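Local structure of probable sulfate-binding lipoprotein SubI (Mycobacterium tuberculosis, 6DDN) at residues 265-270 against 276-281; 117-120 against 125-128; 283-288 against 299-304. The protein probably binds sulfate outside the cytoplasmic membrane and delivers it for uptake into the cell. One frame throughout, in Å; residues are numbered along the deposited sequence.

Contact 1 (265-270 against 276-281); sequences LAVVAT and AATAFR. With SO4 (sulfate ion), chain F.
Strand 265-267 and helix 276-281 run nearly antiparallel, their axes 159° apart and 8.5 Å from each other at closest, and the backbones come nearest at Val267 and Ala277. Val267 and Arg281 carry the packing, Val267 through one methyl. With CG1 anti to the backbone N (chi1 156°), CG2 is left facing the helix, where it sits 3.4 Å from Ala277 O and 4.1 Å from Ala277 CB; it also lies 4.0 Å from Arg281 CB, one helical turn further on. Leu265, the next strand residue on this side, meets the same arginine with its CD2, 3.6 Å from Arg281 CG. The pair is a strand-to-helix connection of the alpha/beta solute-binding fold: the chain leaves the sheet at 267 and folds back as helix 274-284 over one of its faces, with Leu106 of the adjacent strand touching both Val267 and Arg281. Beyond its aliphatic part the arginine chain bends at chi3 (70°), and a water spans the gap between the guanidinium and the strand backbone. This water, in the guanidinium plane, accepts from Arg281 NH1 at 3.2 Å and also from Val267 N. Thr278 OG1, at the margin of the contact, is hydrogen-bonded to Leu274 O.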
ATOM      1  N   LEU A 265      -7.703  -7.056   0.639  1.00 47.31           N
ATOM      2  CA  LEU A 265      -7.448  -8.400   1.136  1.00 47.87           C
ATOM      3  C   LEU A 265      -8.605  -9.294   0.724  1.00 48.43           C
ATOM      4  O   LEU A 265      -9.769  -8.899   0.828  1.00 49.73           O
ATOM      5  CB  LEU A 265      -7.291  -8.415   2.663  1.00 48.03           C
ATOM      6  CG  LEU A 265      -7.388  -9.764   3.382  1.00 42.94           C
ATOM      7  CD1 LEU A 265      -6.054 -10.495   3.362  1.00 44.98           C
ATOM      8  CD2 LEU A 265      -7.874  -9.568   4.811  1.00 37.49           C
ATOM      9  N   ALA A 266      -8.285 -10.498   0.258  1.00 51.11           N
ATOM     10  CA  ALA A 266      -9.309 -11.430  -0.188  1.00 51.42           C
ATOM     11  C   ALA A 266      -8.842 -12.854   0.062  1.00 56.08           C
ATOM     12  O   ALA A 266      -7.641 -13.140   0.072  1.00 60.00           O
ATOM     13  CB  ALA A 266      -9.641 -11.234  -1.671  1.00 53.28           C
ATOM     14  N   VAL A 267      -9.804 -13.742   0.266  1.00 58.56           N
ATOM     15  CA  VAL A 267      -9.520 -15.165   0.392  1.00 56.91           C
ATOM     16  C   VAL A 267      -9.348 -15.754  -1.001  1.00 57.10           C
ATOM     17  O   VAL A 267     -10.085 -15.409  -1.933  1.00 60.72           O
ATOM     18  CB  VAL A 267     -10.645 -15.868   1.175  1.00 60.13           C
ATOM     19  CG1 VAL A 267     -10.713 -17.344   0.826  1.00 59.59           C
ATOM     20  CG2 VAL A 267     -10.445 -15.679   2.671  1.00 62.73           C
ATOM     21  N   VAL A 268      -8.359 -16.629  -1.157  1.00 53.86           N
ATOM     22  CA  VAL A 268      -8.130 -17.300  -2.432  1.00 55.89           C
ATOM     23  C   VAL A 268      -9.159 -18.415  -2.581  1.00 56.72           C
ATOM     24  O   VAL A 268      -9.263 -19.296  -1.722  1.00 53.81           O
ATOM     25  CB  VAL A 268      -6.699 -17.846  -2.522  1.00 53.41           C
ATOM     26  CG1 VAL A 268      -6.617 -18.950  -3.567  1.00 59.17           C
ATOM     27  CG2 VAL A 268      -5.728 -16.726  -2.847  1.00 52.44           C
ATOM     28  N   ALA A 269      -9.923 -18.375  -3.676  1.00 62.07           N
ATOM     29  CA  ALA A 269     -11.003 -19.338  -3.863  1.00 67.05           C
ATOM     30  C   ALA A 269     -10.480 -20.755  -4.054  1.00 69.19           C
ATOM     31  O   ALA A 269     -11.118 -21.713  -3.607  1.00 71.70           O
ATOM     32  CB  ALA A 269     -11.871 -18.926  -5.051  1.00 68.04           C
ATOM     33  N   THR A 270      -9.328 -20.911  -4.702  1.00 73.60           N
ATOM     34  CA  THR A 270      -8.777 -22.229  -4.996  1.00 76.71           C
ATOM     35  C   THR A 270      -8.070 -22.864  -3.804  1.00 75.18           C
ATOM     36  O   THR A 270      -7.334 -23.838  -3.990  1.00 79.77           O
ATOM     37  CB  THR A 270      -7.807 -22.138  -6.175  1.00 83.72           C
ATOM     38  OG1 THR A 270      -6.700 -21.300  -5.822  1.00 84.02           O
ATOM     39  CG2 THR A 270      -8.507 -21.549  -7.380  1.00 89.74           C
ATOM     40  N   ALA A 276     -10.093 -21.955   7.672  1.00 55.80           N
ATOM     41  CA  ALA A 276      -9.097 -21.129   8.348  1.00 57.15           C
ATOM     42  C   ALA A 276      -8.859 -19.823   7.601  1.00 62.16           C
ATOM     43  O   ALA A 276      -8.706 -18.766   8.224  1.00 65.04           O
ATOM     44  CB  ALA A 276      -7.788 -21.903   8.502  1.00 52.47           C
ATOM     45  N   ALA A 277      -8.822 -19.877   6.266  1.00 60.28           N
ATOM     46  CA  ALA A 277      -8.579 -18.671   5.481  1.00 55.28           C
ATOM     47  C   ALA A 277      -9.660 -17.625   5.721  1.00 56.56           C
ATOM     48  O   ALA A 277      -9.362 -16.430   5.845  1.00 57.73           O
ATOM     49  CB  ALA A 277      -8.481 -19.021   3.996  1.00 48.86           C
ATOM     50  N   THR A 278     -10.925 -18.050   5.796  1.00 56.16           N
ATOM     51  CA  THR A 278     -11.992 -17.111   6.131  1.00 57.42           C
ATOM     52  C   THR A 278     -11.851 -16.609   7.563  1.00 58.73           C
ATOM     53  O   THR A 278     -12.065 -15.422   7.834  1.00 58.10           O
ATOM     54  CB  THR A 278     -13.360 -17.763   5.932  1.00 53.03           C
ATOM     55  OG1 THR A 278     -13.450 -18.286   4.602  1.00 58.07           O
ATOM     56  CG2 THR A 278     -14.475 -16.753   6.152  1.00 50.87           C
ATOM     57  N   ALA A 279     -11.492 -17.500   8.490  1.00 58.67           N
ATOM     58  CA  ALA A 279     -11.290 -17.082   9.872  1.00 57.77           C
ATOM     59  C   ALA A 279     -10.162 -16.064   9.977  1.00 54.06           C
ATOM     60  O   ALA A 279     -10.277 -15.071  10.705  1.00 53.95           O
ATOM     61  CB  ALA A 279     -11.001 -18.299  10.752  1.00 58.56           C
ATOM     62  N   PHE A 280      -9.071 -16.283   9.242  1.00 47.83           N
ATOM     63  CA  PHE A 280      -7.952 -15.350   9.286  1.00 45.84           C
ATOM     64  C   PHE A 280      -8.299 -14.018   8.636  1.00 51.81           C
ATOM     65  O   PHE A 280      -7.783 -12.975   9.053  1.00 58.19           O
ATOM     66  CB  PHE A 280      -6.726 -15.961   8.609  1.00 43.44           C
ATOM     67  CG  PHE A 280      -5.467 -15.175   8.818  1.00 44.48           C
ATOM     68  CD1 PHE A 280      -5.159 -14.657  10.062  1.00 42.73           C
ATOM     69  CD2 PHE A 280      -4.589 -14.956   7.772  1.00 48.77           C
ATOM     70  CE1 PHE A 280      -3.999 -13.936  10.259  1.00 43.74           C
ATOM     71  CE2 PHE A 280      -3.425 -14.232   7.965  1.00 53.76           C
ATOM     72  CZ  PHE A 280      -3.131 -13.723   9.209  1.00 36.85           C
ATOM     73  N   ARG A 281      -9.164 -14.026   7.620  1.00 54.15           N
ATOM     74  CA  ARG A 281      -9.568 -12.774   6.991  1.00 53.86           C
ATOM     75  C   ARG A 281     -10.520 -11.991   7.888  1.00 55.79           C
ATOM     76  O   ARG A 281     -10.355 -10.779   8.077  1.00 53.62           O
ATOM     77  CB  ARG A 281     -10.219 -13.045   5.635  1.00 53.08           C
ATOM     78  CG  ARG A 281     -10.717 -11.785   4.949  1.00 53.38           C
ATOM     79  CD  ARG A 281     -11.889 -12.074   4.036  1.00 60.10           C
ATOM     80  NE  ARG A 281     -13.089 -12.423   4.789  1.00 68.47           N
ATOM     81  CZ  ARG A 281     -14.123 -13.087   4.280  1.00 71.76           C
ATOM     82  NH1 ARG A 281     -14.102 -13.474   3.012  1.00 66.87           N
ATOM     83  NH2 ARG A 281     -15.176 -13.366   5.038  1.00 74.48           N
TER
HETATM   84  S   SO4 F 404      -9.600 -25.719   7.197  1.00118.99           S
HETATM   85  O1  SO4 F 404      -8.434 -26.041   6.378  1.00117.16           O
HETATM   86  O2  SO4 F 404      -9.448 -26.339   8.509  1.00117.66           O
HETATM   87  O3  SO4 F 404      -9.700 -24.272   7.352  1.00120.44           O
HETATM   88  O4  SO4 F 404     -10.811 -26.218   6.551  1.00121.00           O
HETATM   89  O   HOH W   1     -12.241 -12.795   0.500  1.00 41.30           O

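Contact 2 (117-120 against 125-128); sequences RLVK and DKDW. With SO4 (sulfate ion), chain E.
Oxygen O4 of a sulfate ion, probably from the crystallisation liquor, is gripped by two nitrogens of Arg117: NH1 donates to O4 over 3.0 Å and NE over 3.2 Å. The sulfur lies in the guanidinium plane, so the ion meets the group at its edge, and Arg96 NE also binds this sulfate. The remaining nitrogen, Arg117 NH2, forms a salt bridge with Asp114, which helps to fix the rotation of the guanidinium. Arg117 itself belongs to helix 113-120 of the solute-binding fold, and the contact proper is a surface helix-to-loop packing, made where the chain turns back after this helix and passes alongside it before strand 138-147. Val119 makes that contact, spreading its two methyls over different neighbours in 125-128. CG1, anti to the backbone N (chi1 -175°), rests 4.0 Å from Lys126 CG, touching the aliphatic root of the lysine. CG2 approaches the pyrrole part of Trp128 obliquely, 3.7 Å from Trp128 NE1, and the two side chains cross at about a right angle. The indole is brought there by a chi1 of 75°, which sets CG between the backbone N and the carbonyl carbon. Trp128 also bridges to the sheet, touching Pro264 and Ala266 of strand 257-267, as well as Glu112. Residues 125-127 form an Asx turn, Asp125 OD2 accepting from Asp127 N; that bond is modelled very short, so its exact length is doubtful. The side chain of Asp125 starts away from the helix, and the residue approaches Val119 through its backbone, Asp125 O lying 4.4 Å from Val119 CG2.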
ATOM      1  N   ARG A 117      -7.126  -9.093 -11.100  1.00 51.99           N
ATOM      2  CA  ARG A 117      -6.456 -10.076 -11.946  1.00 54.47           C
ATOM      3  C   ARG A 117      -6.756 -11.493 -11.477  1.00 57.76           C
ATOM      4  O   ARG A 117      -7.004 -12.386 -12.294  1.00 66.97           O
ATOM      5  CB  ARG A 117      -4.947  -9.825 -11.962  1.00 52.96           C
ATOM      6  CG  ARG A 117      -4.163 -10.881 -12.737  1.00 59.36           C
ATOM      7  CD  ARG A 117      -2.659 -10.742 -12.550  1.00 61.71           C
ATOM      8  NE  ARG A 117      -2.126  -9.545 -13.193  1.00 63.69           N
ATOM      9  CZ  ARG A 117      -1.836  -8.419 -12.548  1.00 65.06           C
ATOM     10  NH1 ARG A 117      -1.355  -7.377 -13.213  1.00 67.85           N
ATOM     11  NH2 ARG A 117      -2.025  -8.333 -11.238  1.00 61.91           N
ATOM     12  N   LEU A 118      -6.751 -11.714 -10.160  1.00 54.53           N
ATOM     13  CA  LEU A 118      -7.071 -13.035  -9.630  1.00 55.38           C
ATOM     14  C   LEU A 118      -8.543 -13.374  -9.817  1.00 56.94           C
ATOM     15  O   LEU A 118      -8.887 -14.547 -10.004  1.00 62.00           O
ATOM     16  CB  LEU A 118      -6.692 -13.114  -8.154  1.00 53.46           C
ATOM     17  CG  LEU A 118      -5.210 -12.902  -7.858  1.00 54.10           C
ATOM     18  CD1 LEU A 118      -4.889 -13.448  -6.494  1.00 49.20           C
ATOM     19  CD2 LEU A 118      -4.351 -13.574  -8.912  1.00 60.96           C
ATOM     20  N   VAL A 119      -9.422 -12.374  -9.762  1.00 52.09           N
ATOM     21  CA  VAL A 119     -10.834 -12.619 -10.034  1.00 56.77           C
ATOM     22  C   VAL A 119     -11.028 -13.005 -11.494  1.00 61.37           C
ATOM     23  O   VAL A 119     -11.751 -13.956 -11.814  1.00 63.28           O
ATOM     24  CB  VAL A 119     -11.677 -11.387  -9.659  1.00 51.87           C
ATOM     25  CG1 VAL A 119     -13.155 -11.690  -9.817  1.00 54.77           C
ATOM     26  CG2 VAL A 119     -11.377 -10.952  -8.238  1.00 48.75           C
ATOM     27  N   LYS A 120     -10.371 -12.277 -12.401  1.00 61.40           N
ATOM     28  CA  LYS A 120     -10.403 -12.614 -13.818  1.00 60.40           C
ATOM     29  C   LYS A 120      -9.892 -14.023 -14.087  1.00 61.37           C
ATOM     30  O   LYS A 120     -10.259 -14.621 -15.105  1.00 67.15           O
ATOM     31  CB  LYS A 120      -9.571 -11.602 -14.610  1.00 62.21           C
ATOM     32  CG  LYS A 120     -10.113 -11.274 -15.990  1.00 73.55           C
ATOM     33  CD  LYS A 120     -11.107 -10.123 -15.941  1.00 77.62           C
ATOM     34  CE  LYS A 120     -11.585  -9.749 -17.337  1.00 83.66           C
ATOM     35  NZ  LYS A 120     -12.147 -10.915 -18.074  1.00 87.43           N
ATOM     36  N   ASP A 125     -12.907 -15.302  -5.560  1.00 59.53           N
ATOM     37  CA  ASP A 125     -14.338 -15.166  -5.783  1.00 63.59           C
ATOM     38  C   ASP A 125     -14.697 -13.685  -5.898  1.00 65.91           C
ATOM     39  O   ASP A 125     -14.068 -12.820  -5.287  1.00 64.39           O
ATOM     40  CB  ASP A 125     -15.114 -15.837  -4.639  1.00 65.93           C
ATOM     41  CG  ASP A 125     -16.627 -15.662  -4.752  1.00 70.81           C
ATOM     42  OD1 ASP A 125     -17.331 -16.689  -4.690  1.00 77.33           O
ATOM     43  OD2 ASP A 125     -17.123 -14.523  -4.888  1.00 70.61           O
ATOM     44  N   LYS A 126     -15.727 -13.402  -6.698  1.00 70.78           N
ATOM     45  CA  LYS A 126     -16.117 -12.017  -6.949  1.00 70.59           C
ATOM     46  C   LYS A 126     -16.778 -11.360  -5.741  1.00 72.51           C
ATOM     47  O   LYS A 126     -16.862 -10.125  -5.691  1.00 72.13           O
ATOM     48  CB  LYS A 126     -17.051 -11.955  -8.156  1.00 75.45           C
ATOM     49  CG  LYS A 126     -16.807 -13.058  -9.180  1.00 80.89           C
ATOM     50  CD  LYS A 126     -18.087 -13.413  -9.920  1.00 89.08           C
ATOM     51  CE  LYS A 126     -17.857 -14.550 -10.898  1.00 93.34           C
ATOM     52  NZ  LYS A 126     -17.230 -15.733 -10.239  1.00 93.37           N
ATOM     53  N   ASP A 127     -17.226 -12.151  -4.762  1.00 98.62           N
ATOM     54  CA  ASP A 127     -17.884 -11.650  -3.556  1.00103.36           C
ATOM     55  C   ASP A 127     -16.944 -10.854  -2.658  1.00102.32           C
ATOM     56  O   ASP A 127     -17.349 -10.379  -1.596  1.00104.02           O
ATOM     57  CB  ASP A 127     -18.474 -12.809  -2.741  1.00114.99           C
ATOM     58  CG  ASP A 127     -17.399 -13.695  -2.088  1.00119.33           C
ATOM     59  OD1 ASP A 127     -17.774 -14.742  -1.524  1.00124.13           O
ATOM     60  OD2 ASP A 127     -16.188 -13.382  -2.153  1.00117.02           O
ATOM     61  N   TRP A 128     -15.678 -10.758  -3.056  1.00 90.00           N
ATOM     62  CA  TRP A 128     -14.631 -10.339  -2.135  1.00 80.18           C
ATOM     63  C   TRP A 128     -14.762  -8.880  -1.717  1.00 73.85           C
ATOM     64  O   TRP A 128     -14.185  -8.489  -0.697  1.00 78.93           O
ATOM     65  CB  TRP A 128     -13.268 -10.593  -2.777  1.00 71.52           C
ATOM     66  CG  TRP A 128     -12.952  -9.597  -3.821  1.00 69.13           C
ATOM     67  CD1 TRP A 128     -13.286  -9.651  -5.144  1.00 65.27           C
ATOM     68  CD2 TRP A 128     -12.250  -8.369  -3.631  1.00 66.09           C
ATOM     69  NE1 TRP A 128     -12.823  -8.529  -5.791  1.00 59.68           N
ATOM     70  CE2 TRP A 128     -12.185  -7.726  -4.882  1.00 59.41           C
ATOM     71  CE3 TRP A 128     -11.666  -7.751  -2.521  1.00 64.75           C
ATOM     72  CZ2 TRP A 128     -11.557  -6.497  -5.054  1.00 57.41           C
ATOM     73  CZ3 TRP A 128     -11.046  -6.533  -2.692  1.00 65.94           C
ATOM     74  CH2 TRP A 128     -10.995  -5.918  -3.948  1.00 63.81           C
TER
HETATM   75  S   SO4 E 403      -0.623  -8.907 -16.613  1.00 96.07           S
HETATM   76  O1  SO4 E 403      -0.801 -10.329 -16.338  1.00 95.22           O
HETATM   77  O2  SO4 E 403       0.612  -8.440 -15.989  1.00 94.43           O
HETATM   78  O3  SO4 E 403      -0.546  -8.692 -18.054  1.00 99.57           O
HETATM   79  O4  SO4 E 403      -1.755  -8.159 -16.074  1.00 96.29           O

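Contact 3 (283-288 against 299-304); sequences FQYTVQ and RPVDPA
Tyr285 reaches across to Val301 with its ring, CE1 standing 4.4 Å from Val301 CG2, and the methyl approaches the ring obliquely. Both segments are turns of the solute-binding fold that lead into helices: the first joins helix 274-284 to helix 287-295, and the second carries the chain from strand 299-300 into helix 303-308. Apolar contact between them is sparse and lies at the surface. The other van der Waals contact is mixed in kind, Val287 CG2 coming 4.0 Å from Asp302 OD2, so that the valine methyl lies beside the carboxylate. Two N-caps mark the helix starts. Thr286 caps helix 287-295, its OG1 bonded to Ala289 N, while the same hydroxyl donates to Phe283 O over 2.6 Å, in the carbonyl plane. Phe283 O also accepts from Thr286 N at 3.2 Å, so one carbonyl is held by both the backbone and the side chain of Thr286. Hydrogen bonding also links the two turns indirectly through Gln290 of helix 287-295: its NE2 donates to Gln284 O, and its OE1 accepts from Asp302 N. A diethylene glycol molecule, probably from the crystallisation liquor, is bonded to the backbone N of Val287 and of Gln288. Asp302 provides the second N-cap. Its CG stands anti to the backbone N (chi1 -167°), and OD1 receives Ala304 N at 3.0 Å from the anti side of the carboxylate, 15° out of its plane.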
ATOM      1  N   PHE A 283     -10.812 -12.168  11.075  1.00 55.57           N
ATOM      2  CA  PHE A 283     -10.121 -11.711  12.275  1.00 56.86           C
ATOM      3  C   PHE A 283      -9.529 -10.320  12.087  1.00 57.11           C
ATOM      4  O   PHE A 283      -9.382  -9.575  13.062  1.00 54.11           O
ATOM      5  CB  PHE A 283      -9.024 -12.707  12.657  1.00 52.31           C
ATOM      6  CG  PHE A 283      -8.264 -12.328  13.897  1.00 45.60           C
ATOM      7  CD1 PHE A 283      -8.803 -12.552  15.153  1.00 45.73           C
ATOM      8  CD2 PHE A 283      -7.007 -11.752  13.804  1.00 42.66           C
ATOM      9  CE1 PHE A 283      -8.104 -12.206  16.295  1.00 46.37           C
ATOM     10  CE2 PHE A 283      -6.304 -11.404  14.941  1.00 43.33           C
ATOM     11  CZ  PHE A 283      -6.854 -11.631  16.188  1.00 45.20           C
ATOM     12  N   GLN A 284      -9.196  -9.949  10.846  1.00 53.29           N
ATOM     13  CA  GLN A 284      -8.579  -8.651  10.595  1.00 48.65           C
ATOM     14  C   GLN A 284      -9.519  -7.502  10.930  1.00 53.28           C
ATOM     15  O   GLN A 284      -9.066  -6.436  11.365  1.00 53.95           O
ATOM     16  CB  GLN A 284      -8.133  -8.554   9.136  1.00 44.96           C
ATOM     17  CG  GLN A 284      -7.187  -9.656   8.705  1.00 47.94           C
ATOM     18  CD  GLN A 284      -6.064  -9.865   9.696  1.00 52.70           C
ATOM     19  OE1 GLN A 284      -5.477  -8.905  10.195  1.00 55.55           O
ATOM     20  NE2 GLN A 284      -5.766 -11.123   9.995  1.00 54.78           N
ATOM     21  N   TYR A 285     -10.820  -7.695  10.736  1.00 55.32           N
ATOM     22  CA  TYR A 285     -11.795  -6.643  10.988  1.00 54.11           C
ATOM     23  C   TYR A 285     -12.234  -6.578  12.445  1.00 55.80           C
ATOM     24  O   TYR A 285     -13.060  -5.725  12.786  1.00 60.57           O
ATOM     25  CB  TYR A 285     -13.010  -6.833  10.075  1.00 54.39           C
ATOM     26  CG  TYR A 285     -12.662  -6.699   8.610  1.00 55.60           C
ATOM     27  CD1 TYR A 285     -12.633  -5.455   7.996  1.00 56.49           C
ATOM     28  CD2 TYR A 285     -12.341  -7.815   7.847  1.00 57.97           C
ATOM     29  CE1 TYR A 285     -12.304  -5.325   6.659  1.00 58.32           C
ATOM     30  CE2 TYR A 285     -12.011  -7.695   6.507  1.00 59.02           C
ATOM     31  CZ  TYR A 285     -11.995  -6.447   5.919  1.00 58.10           C
ATOM     32  OH  TYR A 285     -11.668  -6.320   4.588  1.00 55.95           O
ATOM     33  N   THR A 286     -11.709  -7.447  13.303  1.00 55.05           N
ATOM     34  CA  THR A 286     -12.011  -7.361  14.723  1.00 52.92           C
ATOM     35  C   THR A 286     -11.427  -6.081  15.309  1.00 49.16           C
ATOM     36  O   THR A 286     -10.536  -5.449  14.736  1.00 46.58           O
ATOM     37  CB  THR A 286     -11.455  -8.570  15.473  1.00 50.34           C
ATOM     38  OG1 THR A 286     -10.028  -8.592  15.350  1.00 46.81           O
ATOM     39  CG2 THR A 286     -12.033  -9.862  14.916  1.00 50.41           C
ATOM     40  N   VAL A 287     -11.949  -5.700  16.476  1.00 50.04           N
ATOM     41  CA  VAL A 287     -11.466  -4.493  17.138  1.00 51.96           C
ATOM     42  C   VAL A 287      -9.982  -4.623  17.460  1.00 54.04           C
ATOM     43  O   VAL A 287      -9.196  -3.694  17.235  1.00 52.68           O
ATOM     44  CB  VAL A 287     -12.304  -4.208  18.398  1.00 54.52           C
ATOM     45  CG1 VAL A 287     -11.555  -3.284  19.347  1.00 53.12           C
ATOM     46  CG2 VAL A 287     -13.657  -3.622  18.014  1.00 55.82           C
ATOM     47  N   GLN A 288      -9.573  -5.790  17.965  1.00 56.64           N
ATOM     48  CA  GLN A 288      -8.178  -5.990  18.349  1.00 56.32           C
ATOM     49  C   GLN A 288      -7.252  -5.877  17.147  1.00 52.89           C
ATOM     50  O   GLN A 288      -6.256  -5.145  17.183  1.00 52.17           O
ATOM     51  CB  GLN A 288      -8.011  -7.348  19.029  1.00 59.52           C
ATOM     52  CG  GLN A 288      -6.608  -7.599  19.556  1.00 62.14           C
ATOM     53  CD  GLN A 288      -6.350  -9.062  19.864  1.00 63.75           C
ATOM     54  OE1 GLN A 288      -7.131  -9.937  19.484  1.00 63.76           O
ATOM     55  NE2 GLN A 288      -5.246  -9.335  20.550  1.00 62.56           N
ATOM     56  N   ARG A 299      -3.303   2.615   8.622  1.00 50.87           N
ATOM     57  CA  ARG A 299      -4.529   3.310   8.990  1.00 48.32           C
ATOM     58  C   ARG A 299      -5.711   2.349   8.977  1.00 46.18           C
ATOM     59  O   ARG A 299      -6.029   1.781   7.924  1.00 48.80           O
ATOM     60  CB  ARG A 299      -4.765   4.483   8.045  1.00 47.02           C
ATOM     61  CG  ARG A 299      -3.902   5.680   8.387  1.00 48.33           C
ATOM     62  CD  ARG A 299      -3.794   6.672   7.251  1.00 47.12           C
ATOM     63  NE  ARG A 299      -2.884   7.760   7.595  1.00 46.26           N
ATOM     64  CZ  ARG A 299      -3.255   9.026   7.760  1.00 45.76           C
ATOM     65  NH1 ARG A 299      -4.528   9.372   7.613  1.00 46.52           N
ATOM     66  NH2 ARG A 299      -2.353   9.944   8.078  1.00 41.61           N
ATOM     67  N   PRO A 300      -6.384   2.137  10.102  1.00 44.04           N
ATOM     68  CA  PRO A 300      -7.475   1.162  10.144  1.00 44.10           C
ATOM     69  C   PRO A 300      -8.752   1.707   9.523  1.00 47.71           C
ATOM     70  O   PRO A 300      -8.954   2.916   9.398  1.00 49.91           O
ATOM     71  CB  PRO A 300      -7.661   0.916  11.645  1.00 45.37           C
ATOM     72  CG  PRO A 300      -7.275   2.220  12.265  1.00 48.99           C
ATOM     73  CD  PRO A 300      -6.149   2.763  11.415  1.00 46.03           C
ATOM     74  N   VAL A 301      -9.625   0.773   9.135  1.00 46.33           N
ATOM     75  CA  VAL A 301     -10.924   1.126   8.569  1.00 47.77           C
ATOM     76  C   VAL A 301     -12.037   1.125   9.607  1.00 49.68           C
ATOM     77  O   VAL A 301     -13.122   1.660   9.330  1.00 53.39           O
ATOM     78  CB  VAL A 301     -11.304   0.191   7.402  1.00 45.83           C
ATOM     79  CG1 VAL A 301     -10.277   0.296   6.288  1.00 43.49           C
ATOM     80  CG2 VAL A 301     -11.434  -1.242   7.887  1.00 44.28           C
ATOM     81  N   ASP A 302     -11.812   0.542  10.778  1.00 52.67           N
ATOM     82  CA  ASP A 302     -12.789   0.606  11.856  1.00 55.65           C
ATOM     83  C   ASP A 302     -12.955   2.057  12.293  1.00 58.59           C
ATOM     84  O   ASP A 302     -11.988   2.661  12.784  1.00 63.62           O
ATOM     85  CB  ASP A 302     -12.343  -0.258  13.034  1.00 57.65           C
ATOM     86  CG  ASP A 302     -13.448  -0.476  14.056  1.00 66.85           C
ATOM     87  OD1 ASP A 302     -14.132   0.501  14.434  1.00 68.93           O
ATOM     88  OD2 ASP A 302     -13.629  -1.633  14.488  1.00 71.13           O
ATOM     89  N   PRO A 303     -14.140   2.651  12.139  1.00 54.73           N
ATOM     90  CA  PRO A 303     -14.294   4.079  12.465  1.00 53.33           C
ATOM     91  C   PRO A 303     -14.022   4.409  13.922  1.00 52.68           C
ATOM     92  O   PRO A 303     -13.666   5.555  14.223  1.00 53.91           O
ATOM     93  CB  PRO A 303     -15.754   4.370  12.085  1.00 53.86           C
ATOM     94  CG  PRO A 303     -16.429   3.039  12.140  1.00 53.28           C
ATOM     95  CD  PRO A 303     -15.402   2.053  11.672  1.00 52.50           C
ATOM     96  N   ALA A 304     -14.171   3.447  14.836  1.00 52.80           N
ATOM     97  CA  ALA A 304     -13.849   3.704  16.234  1.00 53.92           C
ATOM     98  C   ALA A 304     -12.346   3.635  16.483  1.00 53.38           C
ATOM     99  O   ALA A 304     -11.793   4.484  17.193  1.00 53.60           O
ATOM    100  CB  ALA A 304     -14.587   2.717  17.138  1.00 54.00           C
TER

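In the fold
From the N terminus the three contacts follow one another in series, with none nesting or crossing. Contact 2 comes first, closing a short loop after helix 113-120. Much later, contact 1 closes the connection between strand 257-267 and helix 274-284, and contact 3 then closes the longer excursion through helix 287-295 to the turn after strand 299-300. Contacts 1 and 2 meet directly, Ala269 CB lying 3.8 Å from Asp125 N, so the loop after helix 113-120 also packs against the residues that follow strand 257-267. Contacts 1 and 3 share helix 274-284, reach the same mixed sheet and touch through Leu265 and Gln284. Contacts 2 and 3 stay apart, their centres about 23 Å from each other.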